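PDB 4ZXH: Abbfa_003403 from Acinetobacter baumannii, which probably activates an amino acid, condenses it with an acyl donor and releases the product, as a four-domain nonribosomal peptide synthetase. Local coordinates for residues A[546-551]-A[556-561]; A[1136-1141]-A[1244-1249]. One frame throughout, in Å; residues are numbered along the deposited sequence.

Contact 1 (A[546-551]-A[556-561])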
ATOM      1  N   ALA A 546      23.869  -9.142  45.031  1.00 34.62           N
ATOM      2  CA  ALA A 546      24.620  -8.780  46.235  1.00 34.87           C
ATOM      3  C   ALA A 546      25.757  -7.783  45.931  1.00 39.23           C
ATOM      4  O   ALA A 546      26.035  -6.885  46.725  1.00 38.46           O
ATOM      5  CB  ALA A 546      25.167 -10.025  46.900  1.00 32.85           C
ATOM      6  N   ALA A 547      26.398  -7.922  44.775  1.00 39.08           N
ATOM      7  CA  ALA A 547      27.469  -7.004  44.399  1.00 36.92           C
ATOM      8  C   ALA A 547      26.935  -5.584  44.227  1.00 38.53           C
ATOM      9  O   ALA A 547      27.544  -4.627  44.706  1.00 37.77           O
ATOM     10  CB  ALA A 547      28.157  -7.475  43.121  1.00 24.39           C
ATOM     11  N   ILE A 548      25.802  -5.451  43.538  1.00 35.85           N
ATOM     12  CA  ILE A 548      25.179  -4.144  43.359  1.00 31.47           C
ATOM     13  C   ILE A 548      24.976  -3.475  44.713  1.00 32.82           C
ATOM     14  O   ILE A 548      25.414  -2.345  44.938  1.00 36.41           O
ATOM     15  CB  ILE A 548      23.802  -4.230  42.666  1.00 32.48           C
ATOM     16  CG1 ILE A 548      23.859  -5.046  41.364  1.00 32.56           C
ATOM     17  CG2 ILE A 548      23.232  -2.840  42.462  1.00 30.81           C
ATOM     18  CD1 ILE A 548      24.201  -4.289  40.132  1.00 27.41           C
ATOM     19  N   LEU A 549      24.315  -4.181  45.622  1.00 28.71           N
ATOM     20  CA  LEU A 549      23.932  -3.565  46.884  1.00 29.03           C
ATOM     21  C   LEU A 549      25.137  -3.334  47.772  1.00 31.61           C
ATOM     22  O   LEU A 549      25.156  -2.384  48.546  1.00 34.59           O
ATOM     23  CB  LEU A 549      22.889  -4.417  47.600  1.00 29.86           C
ATOM     24  CG  LEU A 549      21.522  -4.475  46.901  1.00 36.76           C
ATOM     25  CD1 LEU A 549      20.610  -5.510  47.518  1.00 35.93           C
ATOM     26  CD2 LEU A 549      20.869  -3.110  46.956  1.00 30.57           C
ATOM     27  N   GLY A 550      26.146  -4.192  47.650  1.00 31.91           N
ATOM     28  CA  GLY A 550      27.363  -4.058  48.440  1.00 27.12           C
ATOM     29  C   GLY A 550      28.085  -2.791  48.037  1.00 30.95           C
ATOM     30  O   GLY A 550      28.477  -1.988  48.889  1.00 39.56           O
ATOM     31  N   ILE A 551      28.234  -2.603  46.727  1.00 27.23           N
ATOM     32  CA  ILE A 551      28.862  -1.407  46.180  1.00 28.51           C
ATOM     33  C   ILE A 551      28.112  -0.153  46.619  1.00 34.35           C
ATOM     34  O   ILE A 551      28.714   0.848  47.001  1.00 45.46           O
ATOM     35  CB  ILE A 551      28.913  -1.463  44.658  1.00 22.49           C
ATOM     36  CG1 ILE A 551      29.883  -2.548  44.201  1.00 22.68           C
ATOM     37  CG2 ILE A 551      29.355  -0.128  44.095  1.00 32.27           C
ATOM     38  CD1 ILE A 551      29.647  -2.968  42.768  1.00 22.24           C
ATOM     39  N   ALA A 556      29.437   3.758  46.919  1.00 23.63           N
ATOM     40  CA  ALA A 556      29.981   3.896  45.568  1.00 26.82           C
ATOM     41  C   ALA A 556      28.914   3.697  44.492  1.00 33.12           C
ATOM     42  O   ALA A 556      27.767   3.339  44.783  1.00 31.60           O
ATOM     43  CB  ALA A 556      31.127   2.918  45.353  1.00 31.69           C
ATOM     44  N   ALA A 557      29.307   3.962  43.248  1.00 34.35           N
ATOM     45  CA  ALA A 557      28.467   3.732  42.082  1.00 29.60           C
ATOM     46  C   ALA A 557      29.157   2.664  41.255  1.00 35.90           C
ATOM     47  O   ALA A 557      30.390   2.609  41.228  1.00 31.41           O
ATOM     48  CB  ALA A 557      28.280   4.989  41.281  1.00 21.52           C
ATOM     49  N   TYR A 558      28.391   1.798  40.594  1.00 24.79           N
ATOM     50  CA  TYR A 558      29.043   0.781  39.784  1.00 24.39           C
ATOM     51  C   TYR A 558      28.965   1.122  38.311  1.00 27.37           C
ATOM     52  O   TYR A 558      28.065   1.824  37.859  1.00 31.67           O
ATOM     53  CB  TYR A 558      28.461  -0.607  40.052  1.00 21.32           C
ATOM     54  CG  TYR A 558      27.023  -0.785  39.653  1.00 22.59           C
ATOM     55  CD1 TYR A 558      25.998  -0.468  40.527  1.00 23.59           C
ATOM     56  CD2 TYR A 558      26.693  -1.286  38.401  1.00 24.76           C
ATOM     57  CE1 TYR A 558      24.679  -0.634  40.166  1.00 31.50           C
ATOM     58  CE2 TYR A 558      25.377  -1.465  38.025  1.00 24.79           C
ATOM     59  CZ  TYR A 558      24.372  -1.139  38.908  1.00 30.50           C
ATOM     60  OH  TYR A 558      23.058  -1.311  38.531  1.00 23.65           O
ATOM     61  N   VAL A 559      29.953   0.636  37.577  1.00 32.63           N
ATOM     62  CA  VAL A 559      29.990   0.733  36.129  1.00 30.07           C
ATOM     63  C   VAL A 559      29.964  -0.670  35.527  1.00 34.56           C
ATOM     64  O   VAL A 559      30.929  -1.421  35.669  1.00 33.35           O
ATOM     65  CB  VAL A 559      31.240   1.464  35.678  1.00 22.68           C
ATOM     66  CG1 VAL A 559      31.229   1.661  34.173  1.00 21.58           C
ATOM     67  CG2 VAL A 559      31.346   2.785  36.420  1.00 22.75           C
ATOM     68  N   PRO A 560      28.850  -1.041  34.879  1.00 34.50           N
ATOM     69  CA  PRO A 560      28.709  -2.404  34.349  1.00 32.96           C
ATOM     70  C   PRO A 560      29.717  -2.744  33.253  1.00 35.10           C
ATOM     71  O   PRO A 560      29.721  -2.116  32.195  1.00 44.62           O
ATOM     72  CB  PRO A 560      27.286  -2.413  33.784  1.00 27.76           C
ATOM     73  CG  PRO A 560      26.581  -1.349  34.522  1.00 27.42           C
ATOM     74  CD  PRO A 560      27.606  -0.271  34.734  1.00 27.90           C
ATOM     75  N   LEU A 561      30.560  -3.736  33.512  1.00 33.55           N
ATOM     76  CA  LEU A 561      31.431  -4.290  32.483  1.00 32.71           C
ATOM     77  C   LEU A 561      31.072  -5.756  32.250  1.00 38.02           C
ATOM     78  O   LEU A 561      31.667  -6.657  32.835  1.00 42.31           O
ATOM     79  CB  LEU A 561      32.894  -4.144  32.882  1.00 29.34           C
ATOM     80  CG  LEU A 561      33.307  -2.700  33.156  1.00 27.61           C
ATOM     81  CD1 LEU A 561      34.473  -2.650  34.090  1.00 24.06           C
ATOM     82  CD2 LEU A 561      33.630  -2.002  31.855  1.00 31.15           C
TER
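With chi1 at 65°, Y558 places CG between its backbone N and carbonyl carbon, and this lifts the phenol from the strand against helix 543-553. On the helix I548 turns CG2 anti to its backbone N and CG1 beside that N, so that both of its methyl groups, CG2 and CD1, end against the ring. The meeting is a CH-pi contact over one face: I548 CD1 lies 3.7 Å from the centroid of the Y558 ring and 26° off its normal, displaced toward the hydroxyl-bearing rim. I548 CG2 touches the same ring at Y558 CE1, 3.5 Å away. One helical turn on, I551 serves the strand's beginning. Its CD1 packs at 3.8 Å on Y558 CB, the two side chains crossing at about a right angle, while I551 CG2 meets A556 CB at 3.7 Å. A single backbone bond joins the segments, A556 N to I551 O at 3.0 Å, somewhat bent at 146°. The contact belongs to the beta-alpha-beta unit 533-537, 543-553, 557-560 of the adenylation domain. A557 and V559 bond to V534 on one side, and Y558 to A622 and V624 of strand 621-627. The interface is thus almost wholly apolar and buried: dispersion between methyls and a phenol face seats the helix on the sheet, and one amide-carbonyl bond ties the turn between them.

Contact 2 (A[1136-1141]-A[1244-1249])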
ATOM      1  N   TRP A1136       6.780 -21.155 -41.026  1.00 17.75           N
ATOM      2  CA  TRP A1136       8.167 -21.458 -40.783  1.00 23.55           C
ATOM      3  C   TRP A1136       8.232 -22.959 -40.598  1.00 25.35           C
ATOM      4  O   TRP A1136       7.343 -23.536 -39.982  1.00 25.89           O
ATOM      5  CB  TRP A1136       8.706 -20.702 -39.556  1.00 15.77           C
ATOM      6  CG  TRP A1136       9.971 -21.309 -39.072  1.00 17.38           C
ATOM      7  CD1 TRP A1136      11.199 -21.225 -39.665  1.00 15.64           C
ATOM      8  CD2 TRP A1136      10.138 -22.134 -37.920  1.00 27.36           C
ATOM      9  NE1 TRP A1136      12.130 -21.933 -38.937  1.00 17.62           N
ATOM     10  CE2 TRP A1136      11.501 -22.510 -37.862  1.00 29.66           C
ATOM     11  CE3 TRP A1136       9.271 -22.594 -36.919  1.00 29.89           C
ATOM     12  CZ2 TRP A1136      12.014 -23.328 -36.854  1.00 28.52           C
ATOM     13  CZ3 TRP A1136       9.788 -23.412 -35.903  1.00 28.18           C
ATOM     14  CH2 TRP A1136      11.140 -23.772 -35.890  1.00 26.30           C
ATOM     15  N   CYS A1137       9.254 -23.603 -41.143  1.00 32.11           N
ATOM     16  CA  CYS A1137       9.391 -25.054 -40.978  1.00 34.01           C
ATOM     17  C   CYS A1137       8.105 -25.786 -41.431  1.00 30.80           C
ATOM     18  O   CYS A1137       7.589 -25.551 -42.531  1.00 32.93           O
ATOM     19  CB  CYS A1137       9.730 -25.379 -39.513  1.00 27.86           C
ATOM     20  SG  CYS A1137      10.258 -27.085 -39.149  1.00 34.73           S
ATOM     21  N   PHE A1138       7.578 -26.639 -40.565  1.00 17.05           N
ATOM     22  CA  PHE A1138       6.386 -27.442 -40.848  1.00 23.23           C
ATOM     23  C   PHE A1138       5.156 -26.586 -41.216  1.00 26.64           C
ATOM     24  O   PHE A1138       4.294 -27.013 -41.991  1.00 24.72           O
ATOM     25  CB  PHE A1138       6.110 -28.319 -39.635  1.00 22.79           C
ATOM     26  CG  PHE A1138       4.951 -29.245 -39.784  1.00 29.78           C
ATOM     27  CD1 PHE A1138       5.017 -30.328 -40.636  1.00 31.09           C
ATOM     28  CD2 PHE A1138       3.807 -29.065 -39.013  1.00 27.98           C
ATOM     29  CE1 PHE A1138       3.943 -31.196 -40.755  1.00 34.21           C
ATOM     30  CE2 PHE A1138       2.737 -29.931 -39.118  1.00 25.53           C
ATOM     31  CZ  PHE A1138       2.805 -30.998 -39.990  1.00 25.76           C
ATOM     32  N   GLY A1139       5.092 -25.367 -40.683  1.00 22.16           N
ATOM     33  CA  GLY A1139       4.064 -24.420 -41.098  1.00 24.44           C
ATOM     34  C   GLY A1139       3.973 -24.268 -42.618  1.00 30.98           C
ATOM     35  O   GLY A1139       2.878 -24.280 -43.182  1.00 32.65           O
ATOM     36  N   GLY A1140       5.129 -24.131 -43.272  1.00 26.19           N
ATOM     37  CA  GLY A1140       5.207 -24.145 -44.722  1.00 33.84           C
ATOM     38  C   GLY A1140       4.518 -25.343 -45.361  1.00 38.44           C
ATOM     39  O   GLY A1140       3.829 -25.183 -46.380  1.00 40.72           O
ATOM     40  N   ALA A1141       4.675 -26.534 -44.769  1.00 31.20           N
ATOM     41  CA  ALA A1141       4.041 -27.745 -45.312  1.00 22.50           C
ATOM     42  C   ALA A1141       2.512 -27.718 -45.165  1.00 29.28           C
ATOM     43  O   ALA A1141       1.797 -28.116 -46.075  1.00 31.74           O
ATOM     44  CB  ALA A1141       4.597 -28.969 -44.658  1.00 22.17           C
ATOM     45  N   LEU A1244       3.772 -34.544 -30.781  1.00 27.90           N
ATOM     46  CA  LEU A1244       3.762 -35.900 -31.344  1.00 22.51           C
ATOM     47  C   LEU A1244       2.811 -35.978 -32.531  1.00 29.16           C
ATOM     48  O   LEU A1244       3.103 -36.654 -33.509  1.00 35.00           O
ATOM     49  CB  LEU A1244       3.372 -36.947 -30.286  1.00 23.96           C
ATOM     50  CG  LEU A1244       4.394 -37.173 -29.165  1.00 34.32           C
ATOM     51  CD1 LEU A1244       3.840 -38.075 -28.108  1.00 25.53           C
ATOM     52  CD2 LEU A1244       5.703 -37.724 -29.691  1.00 23.85           C
ATOM     53  N   ALA A1245       1.681 -35.276 -32.437  1.00 32.16           N
ATOM     54  CA  ALA A1245       0.631 -35.339 -33.450  1.00 26.80           C
ATOM     55  C   ALA A1245       1.115 -34.750 -34.759  1.00 28.30           C
ATOM     56  O   ALA A1245       0.894 -35.309 -35.842  1.00 25.64           O
ATOM     57  CB  ALA A1245      -0.598 -34.614 -32.976  1.00 24.30           C
ATOM     58  N   ASN A1246       1.794 -33.614 -34.657  1.00 25.35           N
ATOM     59  CA  ASN A1246       2.355 -32.988 -35.841  1.00 21.06           C
ATOM     60  C   ASN A1246       3.455 -33.859 -36.427  1.00 27.83           C
ATOM     61  O   ASN A1246       3.625 -33.910 -37.646  1.00 28.41           O
ATOM     62  CB  ASN A1246       2.866 -31.593 -35.513  1.00 24.73           C
ATOM     63  CG  ASN A1246       1.734 -30.582 -35.365  1.00 28.74           C
ATOM     64  OD1 ASN A1246       0.642 -30.758 -35.927  1.00 25.51           O
ATOM     65  ND2 ASN A1246       1.993 -29.508 -34.620  1.00 31.32           N
ATOM     66  N   GLY A1247       4.180 -34.573 -35.562  1.00 24.02           N
ATOM     67  CA  GLY A1247       5.207 -35.491 -36.030  1.00 21.74           C
ATOM     68  C   GLY A1247       4.634 -36.575 -36.930  1.00 32.04           C
ATOM     69  O   GLY A1247       5.095 -36.780 -38.049  1.00 39.81           O
ATOM     70  N   ILE A1248       3.627 -37.278 -36.420  1.00 27.88           N
ATOM     71  CA  ILE A1248       2.906 -38.293 -37.164  1.00 28.81           C
ATOM     72  C   ILE A1248       2.295 -37.709 -38.441  1.00 34.47           C
ATOM     73  O   ILE A1248       2.234 -38.383 -39.473  1.00 31.26           O
ATOM     74  CB  ILE A1248       1.800 -38.902 -36.290  1.00 29.62           C
ATOM     75  CG1 ILE A1248       2.408 -39.532 -35.042  1.00 41.54           C
ATOM     76  CG2 ILE A1248       1.043 -39.930 -37.032  1.00 30.12           C
ATOM     77  CD1 ILE A1248       1.363 -39.991 -34.021  1.00 51.31           C
ATOM     78  N   ALA A1249       1.854 -36.450 -38.381  1.00 26.98           N
ATOM     79  CA  ALA A1249       1.279 -35.822 -39.557  1.00 26.87           C
ATOM     80  C   ALA A1249       2.355 -35.670 -40.621  1.00 34.03           C
ATOM     81  O   ALA A1249       2.149 -36.033 -41.786  1.00 42.55           O
ATOM     82  CB  ALA A1249       0.667 -34.485 -39.215  1.00 24.81           C
TER
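N1246 gives its ND2 to the backbone O of I1073, a hydrogen bond that anchors the amide while its CB, CG and OD1 pack against F1138 CE2. The setting is the alpha/beta-hydrolase fold of the thioesterase domain. F1138 directly follows C1137 at a turn resembling a nucleophile elbow (GxCxG), where strand 1131-1136 passes into helix 1138-1152. C1137, H1297 and D1164 are placed as in a Cys-His-Asp triad, consistent with C1137 being the nucleophile. F1138 holds CG anti to its backbone N (chi1 -178°), which puts the ring between the elbow and helix 1233-1251. Its far end does the touching. CE2 of F1138 lies 3.9 Å from OD1 of N1246, with ring and amide planes 43° apart, so the groups are neither stacked nor perpendicular. The next ring atom, F1138 CZ, approaches the backbone O of N1246 at 3.8 Å, a van der Waals contact. I1111 and M1114 of helix 1111-1125 complete the surroundings: I1111 touches F1138 and A1249, and M1114 touches N1246 and A1249. Helix 1233-1251 belongs to the largely helical insertion between strands 1157-1163 and 1262-1267, consistent with the lid region of such thioesterases, and F1138 joins it to the core beside the elbow. One turn beyond N1246, the methyl CB of A1249 reaches the ring, 4.2 Å from F1138 CZ.

How the contacts relate
Contact 1 comes first along the chain and closes well before contact 2 opens. The two lie on opposite sides of the chain's centre, their own centres about 89 Å apart and their nearest atoms about 73 Å apart, and they share no helix, strand or sheet. Residues 546-551 and 556-561 are local neighbours of the adenylation domain, joined by a short turn, whereas residues 1136-1141 and 1244-1249 of the thioesterase domain are brought together across 102 intervening residues. Each contact lies within one domain, and neither bridges the two: one packs a helix against an outer strand of a parallel sheet, the other lies near a probable active site. This fits separately folded domains of one synthetase, with the carrier domain between them in sequence.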